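Local atomic coordinates of BRO1 protein (Saccharomyces cerevisiae, PDB entry 1ZB1), a protein that helps sort cargo proteins into the intralumenal vesicles of multivesicular bodies, recruits the deubiquitinase Doa4 to endosomes, and is represented here by its Bro1 domain. Residues T125-A130 with V172-E177; L10-L15 with I136-I141. All blocks are in the same frame, centred on the assembly; numbering follows the deposited sequence.

Contact 1 (T125-A130 with V172-E177); sequences TLFNIA and VDLQSE
Phe127 packs on the turn at Asp173 and Leu174 through apolar contacts, with one carbonyl oxygen shut in beside the ring, and no hydrogen bond crosses between 125-130 and 172-177. Phe127 lies on helix 118-139, and its CG stands anti to the backbone N (chi1 -179°), a torsion that carries the ring out to the short 3-10 turn leading into helix 176-198. The first interaction is an off-centre CH-pi contact: Asp173 CB sits 4.3 Å from the centroid of the Phe127 ring, 29° off its normal. The second is aliphatic, with Leu174 CD2 coming obliquely to Phe127 CD2 at 4.0 Å; CD1 of the same leucine is at a similar range, so both methyls rest near the same ring carbon.

The polar element is the main-chain oxygen of Asp173, 3.5 Å from Phe127 CE2. This oxygen is buried here and finds no hydrogen-bonding partner in the model. The carboxylate, by contrast, is turned to other parts of the Bro1 domain: OD2 meets the hydroxyl of Tyr239, while OD1 takes the amide of Ala102 and a salt bridge from Lys16, a residue the Phe127 side chain also touches.

Asp173 thus divides its chemistry between ring and carboxylate partners. Between these two segments, cohesion rests on shape and dispersion, and the unpartnered Asp173 O is probably a small energetic cost.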
loop_
_atom_site.group_PDB
_atom_site.type_symbol
_atom_site.label_atom_id
_atom_site.label_comp_id
_atom_site.label_asym_id
_atom_site.label_seq_id
_atom_site.Cartn_x
_atom_site.Cartn_y
_atom_site.Cartn_z
ATOM N N THR A 125 5.674 12.181 -8.285
ATOM C CA THR A 125 5.314 11.230 -9.325
ATOM C C THR A 125 5.305 9.794 -8.757
ATOM O O THR A 125 4.388 9.016 -9.026
ATOM C CB THR A 125 6.311 11.311 -10.507
ATOM O OG1 THR A 125 6.155 12.566 -11.181
ATOM C CG2 THR A 125 6.068 10.171 -11.490
ATOM N N LEU A 126 6.322 9.446 -7.970
ATOM C CA LEU A 126 6.396 8.098 -7.394
ATOM C C LEU A 126 5.274 7.859 -6.381
ATOM O O LEU A 126 4.787 6.734 -6.220
ATOM C CB LEU A 126 7.773 7.864 -6.752
ATOM C CG LEU A 126 7.988 6.530 -6.021
ATOM C CD1 LEU A 126 7.589 5.351 -6.912
ATOM C CD2 LEU A 126 9.454 6.424 -5.623
ATOM N N PHE A 127 4.856 8.915 -5.696
ATOM C CA PHE A 127 3.756 8.790 -4.746
ATOM C C PHE A 127 2.509 8.352 -5.535
ATOM O O PHE A 127 1.761 7.458 -5.117
ATOM C CB PHE A 127 3.501 10.139 -4.060
ATOM C CG PHE A 127 2.399 10.106 -3.033
ATOM C CD1 PHE A 127 1.067 10.239 -3.413
ATOM C CD2 PHE A 127 2.698 9.931 -1.678
ATOM C CE1 PHE A 127 0.040 10.199 -2.468
ATOM C CE2 PHE A 127 1.683 9.886 -0.715
ATOM C CZ PHE A 127 0.349 10.019 -1.105
ATOM N N ASN A 128 2.284 8.986 -6.681
ATOM C CA ASN A 128 1.129 8.636 -7.504
ATOM C C ASN A 128 1.266 7.235 -8.109
ATOM O O ASN A 128 0.278 6.517 -8.251
ATOM C CB ASN A 128 0.908 9.704 -8.590
ATOM C CG ASN A 128 0.209 10.950 -8.040
ATOM O OD1 ASN A 128 -0.277 10.941 -6.908
ATOM N ND2 ASN A 128 0.149 12.015 -8.835
ATOM N N ILE A 129 2.490 6.842 -8.452
ATOM C CA ILE A 129 2.735 5.507 -9.002
ATOM C C ILE A 129 2.297 4.465 -7.959
ATOM O O ILE A 129 1.620 3.477 -8.279
ATOM C CB ILE A 129 4.237 5.323 -9.333
ATOM C CG1 ILE A 129 4.580 6.095 -10.614
ATOM C CG2 ILE A 129 4.574 3.844 -9.490
ATOM C CD1 ILE A 129 6.065 6.109 -10.956
ATOM N N ALA A 130 2.678 4.697 -6.706
ATOM C CA ALA A 130 2.306 3.789 -5.615
ATOM C C ALA A 130 0.785 3.732 -5.478
ATOM O O ALA A 130 0.193 2.651 -5.343
ATOM C CB ALA A 130 2.941 4.265 -4.297
ATOM N N VAL A 172 3.006 17.293 3.118
ATOM C CA VAL A 172 2.691 16.376 4.206
ATOM C C VAL A 172 2.605 14.931 3.713
ATOM O O VAL A 172 2.906 13.991 4.454
ATOM C CB VAL A 172 1.351 16.768 4.895
ATOM C CG1 VAL A 172 0.214 16.784 3.885
ATOM C CG2 VAL A 172 1.038 15.794 6.022
ATOM N N ASP A 173 2.198 14.759 2.456
ATOM C CA ASP A 173 2.072 13.431 1.859
ATOM C C ASP A 173 3.403 12.696 1.800
ATOM O O ASP A 173 3.442 11.467 1.863
ATOM C CB ASP A 173 1.551 13.531 0.419
ATOM C CG ASP A 173 0.149 14.079 0.338
ATOM O OD1 ASP A 173 -0.104 14.935 -0.545
ATOM O OD2 ASP A 173 -0.700 13.651 1.147
ATOM N N LEU A 174 4.492 13.445 1.654
ATOM C CA LEU A 174 5.801 12.822 1.533
ATOM C C LEU A 174 6.631 12.799 2.804
ATOM O O LEU A 174 7.836 12.536 2.762
ATOM C CB LEU A 174 6.591 13.476 0.389
ATOM C CG LEU A 174 6.157 13.076 -1.034
ATOM C CD1 LEU A 174 6.384 11.572 -1.258
ATOM C CD2 LEU A 174 4.693 13.417 -1.230
ATOM N N GLN A 175 6.000 13.082 3.937
ATOM C CA GLN A 175 6.720 13.024 5.199
ATOM C C GLN A 175 7.028 11.543 5.413
ATOM O O GLN A 175 6.153 10.692 5.234
ATOM C CB GLN A 175 5.855 13.567 6.339
ATOM C CG GLN A 175 5.606 15.058 6.223
ATOM C CD GLN A 175 6.882 15.814 5.886
ATOM O OE1 GLN A 175 6.980 16.457 4.839
ATOM N NE2 GLN A 175 7.874 15.726 6.766
ATOM N N SER A 176 8.265 11.240 5.789
ATOM C CA SER A 176 8.700 9.855 5.984
ATOM C C SER A 176 7.764 8.966 6.808
ATOM O O SER A 176 7.559 7.798 6.472
ATOM C CB SER A 176 10.104 9.834 6.605
ATOM O OG SER A 176 10.575 8.502 6.732
ATOM N N GLU A 177 7.192 9.499 7.880
ATOM C CA GLU A 177 6.302 8.687 8.707
ATOM C C GLU A 177 4.960 8.396 8.031
ATOM O O GLU A 177 4.327 7.369 8.301
ATOM C CB GLU A 177 6.079 9.343 10.081
ATOM C CG GLU A 177 5.439 10.727 10.065
ATOM C CD GLU A 177 6.409 11.851 9.697
ATOM O OE1 GLU A 177 5.977 13.026 9.731
ATOM O OE2 GLU A 177 7.587 11.570 9.380
#

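Contact 2 (L10-L15 with I136-I141); sequences LFDLKL and IARENI
The guanidinium of Arg138 has Asp12 OD1 over one face, 3.6 Å above its plane and displaced toward the rim, while Leu10 O and water 1 lie at its edge. Carboxylate and guanidinium planes are 69° apart, and the two side chains cross at about a right angle. Asp12 OD1, 3.7 Å from Arg138 NE, lies too far out of the plane for a hydrogen bond, leaving a long salt bridge that is electrostatic only.

The directional bond runs at the edge instead. Arg138 NH1 donates to Leu10 O over 3.1 Å with a bent N-H...O angle of 138°, and the donor stands 44° out of the carbonyl plane. Water 2 adds a second route, accepting from Arg138 NH1 at 3.0 Å and donating to Phe11 O at 2.9 Å, whereas water 1 joins Leu10 O and Arg138 NH2 by weak bonds. With its chain extended from CG to NE, Arg138 reaches from the helix to the neighbouring main chain.

In the helical Bro1 domain, the arginine contact joins the extended N-terminal segment before helix 23-34 to the C-terminal end of helix 118-139, where Asn140 is the first residue to leave helical angles. The segment is anchored on another side as well: Phe11 stacks on Trp244, and the backbone N of Phe11 is hydrogen-bonded to Glu189 OE2.

The apolar part lies beside the arginine. Leu10 and Ile141 point their ends at one another, CD1 to CD1 at 4.1 Å, and Leu10 CB also passes 3.9 Å from Arg138 NH1. Beyond Asp12, Lys14 NZ forms a long salt bridge to Asp12 OD2 at 3.8 Å, extending the charge network along the extended segment.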
loop_
_atom_site.group_PDB
_atom_site.type_symbol
_atom_site.label_atom_id
_atom_site.label_comp_id
_atom_site.label_asym_id
_atom_site.label_seq_id
_atom_site.Cartn_x
_atom_site.Cartn_y
_atom_site.Cartn_z
ATOM N N LEU A 10 -10.800 -2.748 0.807
ATOM C CA LEU A 10 -9.555 -2.036 0.516
ATOM C C LEU A 10 -9.696 -0.520 0.660
ATOM O O LEU A 10 -10.670 0.070 0.184
ATOM C CB LEU A 10 -9.084 -2.369 -0.905
ATOM C CG LEU A 10 -8.841 -3.857 -1.189
ATOM C CD1 LEU A 10 -8.415 -4.038 -2.639
ATOM C CD2 LEU A 10 -7.780 -4.398 -0.246
ATOM N N PHE A 11 -8.723 0.104 1.319
ATOM C CA PHE A 11 -8.734 1.551 1.512
ATOM C C PHE A 11 -8.506 2.248 0.176
ATOM O O PHE A 11 -7.687 1.808 -0.632
ATOM C CB PHE A 11 -7.642 1.985 2.503
ATOM C CG PHE A 11 -7.885 1.542 3.922
ATOM C CD1 PHE A 11 -9.162 1.189 4.356
ATOM C CD2 PHE A 11 -6.833 1.506 4.838
ATOM C CE1 PHE A 11 -9.391 0.805 5.682
ATOM C CE2 PHE A 11 -7.048 1.126 6.166
ATOM C CZ PHE A 11 -8.335 0.774 6.587
ATOM N N ASP A 12 -9.229 3.337 -0.052
ATOM C CA ASP A 12 -9.101 4.084 -1.300
ATOM C C ASP A 12 -8.113 5.235 -1.106
ATOM O O ASP A 12 -8.438 6.238 -0.462
ATOM C CB ASP A 12 -10.467 4.629 -1.716
ATOM C CG ASP A 12 -10.545 4.935 -3.195
ATOM O OD1 ASP A 12 -10.490 3.978 -4.002
ATOM O OD2 ASP A 12 -10.654 6.130 -3.553
ATOM N N LEU A 13 -6.907 5.086 -1.649
ATOM C CA LEU A 13 -5.886 6.124 -1.519
ATOM C C LEU A 13 -6.110 7.254 -2.533
ATOM O O LEU A 13 -6.737 7.055 -3.578
ATOM C CB LEU A 13 -4.486 5.514 -1.683
ATOM C CG LEU A 13 -4.141 4.388 -0.693
ATOM C CD1 LEU A 13 -2.694 3.962 -0.870
ATOM C CD2 LEU A 13 -4.363 4.859 0.734
ATOM N N LYS A 14 -5.601 8.443 -2.222
ATOM C CA LYS A 14 -5.789 9.601 -3.094
ATOM C C LYS A 14 -4.546 10.038 -3.843
ATOM O O LYS A 14 -3.438 9.993 -3.306
ATOM C CB LYS A 14 -6.313 10.783 -2.271
ATOM C CG LYS A 14 -7.657 10.515 -1.606
ATOM C CD LYS A 14 -8.733 10.286 -2.653
ATOM C CE LYS A 14 -10.093 10.063 -2.016
ATOM N NZ LYS A 14 -11.151 9.818 -3.036
ATOM N N LEU A 15 -4.745 10.469 -5.085
ATOM C CA LEU A 15 -3.655 10.953 -5.934
ATOM C C LEU A 15 -3.359 12.414 -5.606
ATOM O O LEU A 15 -4.207 13.119 -5.042
ATOM C CB LEU A 15 -4.054 10.887 -7.414
ATOM C CG LEU A 15 -4.263 9.537 -8.091
ATOM C CD1 LEU A 15 -4.865 9.747 -9.507
ATOM C CD2 LEU A 15 -2.917 8.816 -8.170
ATOM N N ILE A 136 -5.026 -0.338 -9.352
ATOM C CA ILE A 136 -5.041 -1.469 -10.271
ATOM C C ILE A 136 -5.503 -2.695 -9.477
ATOM O O ILE A 136 -6.309 -3.487 -9.961
ATOM C CB ILE A 136 -3.629 -1.717 -10.889
ATOM C CG1 ILE A 136 -3.238 -0.531 -11.784
ATOM C CG2 ILE A 136 -3.632 -3.010 -11.720
ATOM C CD1 ILE A 136 -1.801 -0.593 -12.329
ATOM N N ALA A 137 -5.010 -2.830 -8.245
ATOM C CA ALA A 137 -5.382 -3.949 -7.384
ATOM C C ALA A 137 -6.879 -3.921 -7.101
ATOM O O ALA A 137 -7.540 -4.959 -7.115
ATOM C CB ALA A 137 -4.606 -3.892 -6.066
ATOM N N ARG A 138 -7.409 -2.729 -6.844
ATOM C CA ARG A 138 -8.834 -2.578 -6.556
ATOM C C ARG A 138 -9.666 -3.007 -7.758
ATOM O O ARG A 138 -10.650 -3.734 -7.623
ATOM C CB ARG A 138 -9.155 -1.121 -6.214
ATOM C CG ARG A 138 -10.598 -0.888 -5.803
ATOM C CD ARG A 138 -10.870 0.584 -5.553
ATOM N NE ARG A 138 -12.163 0.807 -4.907
ATOM C CZ ARG A 138 -12.425 0.530 -3.631
ATOM N NH1 ARG A 138 -11.483 0.016 -2.853
ATOM N NH2 ARG A 138 -13.631 0.773 -3.130
ATOM N N GLU A 139 -9.249 -2.548 -8.933
ATOM C CA GLU A 139 -9.929 -2.836 -10.187
ATOM C C GLU A 139 -9.912 -4.316 -10.570
ATOM O O GLU A 139 -10.844 -4.799 -11.211
ATOM C CB GLU A 139 -9.298 -1.995 -11.305
ATOM C CG GLU A 139 -10.073 -1.955 -12.608
ATOM C CD GLU A 139 -9.479 -0.969 -13.602
ATOM O OE1 GLU A 139 -8.302 -1.148 -13.986
ATOM O OE2 GLU A 139 -10.188 -0.013 -13.996
ATOM N N ASN A 140 -8.863 -5.035 -10.179
ATOM C CA ASN A 140 -8.743 -6.458 -10.503
ATOM C C ASN A 140 -9.069 -7.361 -9.318
ATOM O O ASN A 140 -8.708 -8.536 -9.314
ATOM C CB ASN A 140 -7.326 -6.774 -10.991
ATOM C CG ASN A 140 -6.959 -6.024 -12.260
ATOM O OD1 ASN A 140 -5.791 -5.975 -12.649
ATOM N ND2 ASN A 140 -7.957 -5.444 -12.919
ATOM N N ILE A 141 -9.751 -6.812 -8.319
ATOM C CA ILE A 141 -10.114 -7.572 -7.127
ATOM C C ILE A 141 -11.183 -8.604 -7.468
ATOM O O ILE A 141 -11.805 -9.189 -6.581
ATOM C CB ILE A 141 -10.654 -6.638 -6.016
ATOM C CG1 ILE A 141 -10.655 -7.361 -4.669
ATOM C CG2 ILE A 141 -12.061 -6.180 -6.359
ATOM C CD1 ILE A 141 -9.272 -7.713 -4.161
HETATM O O HOH W 1 -13.989 0.134 0.205
HETATM O O HOH W 2 -8.600 0.735 -3.136
#

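Both contacts use helix 118-139, contact 1 through its middle and contact 2 at its C-terminal end, with centres about 16 Å apart. Along the chain the order is 10-15, 125-130, 136-141 and 172-177, so the two pairings interleave. The N-terminal segment connects them directly: Asn128 OD1 packs 3.5 Å from Leu15 CA, and Phe127 CE1 lies 3.6 Å from Lys14 O. Contact 1 is buried and contact 2 lies at the surface, though both sit near the middle of the elongated chain. One helix is therefore tied both to the domain's N-terminal segment and to the turn that starts helix 176-198, within a single Bro1 domain.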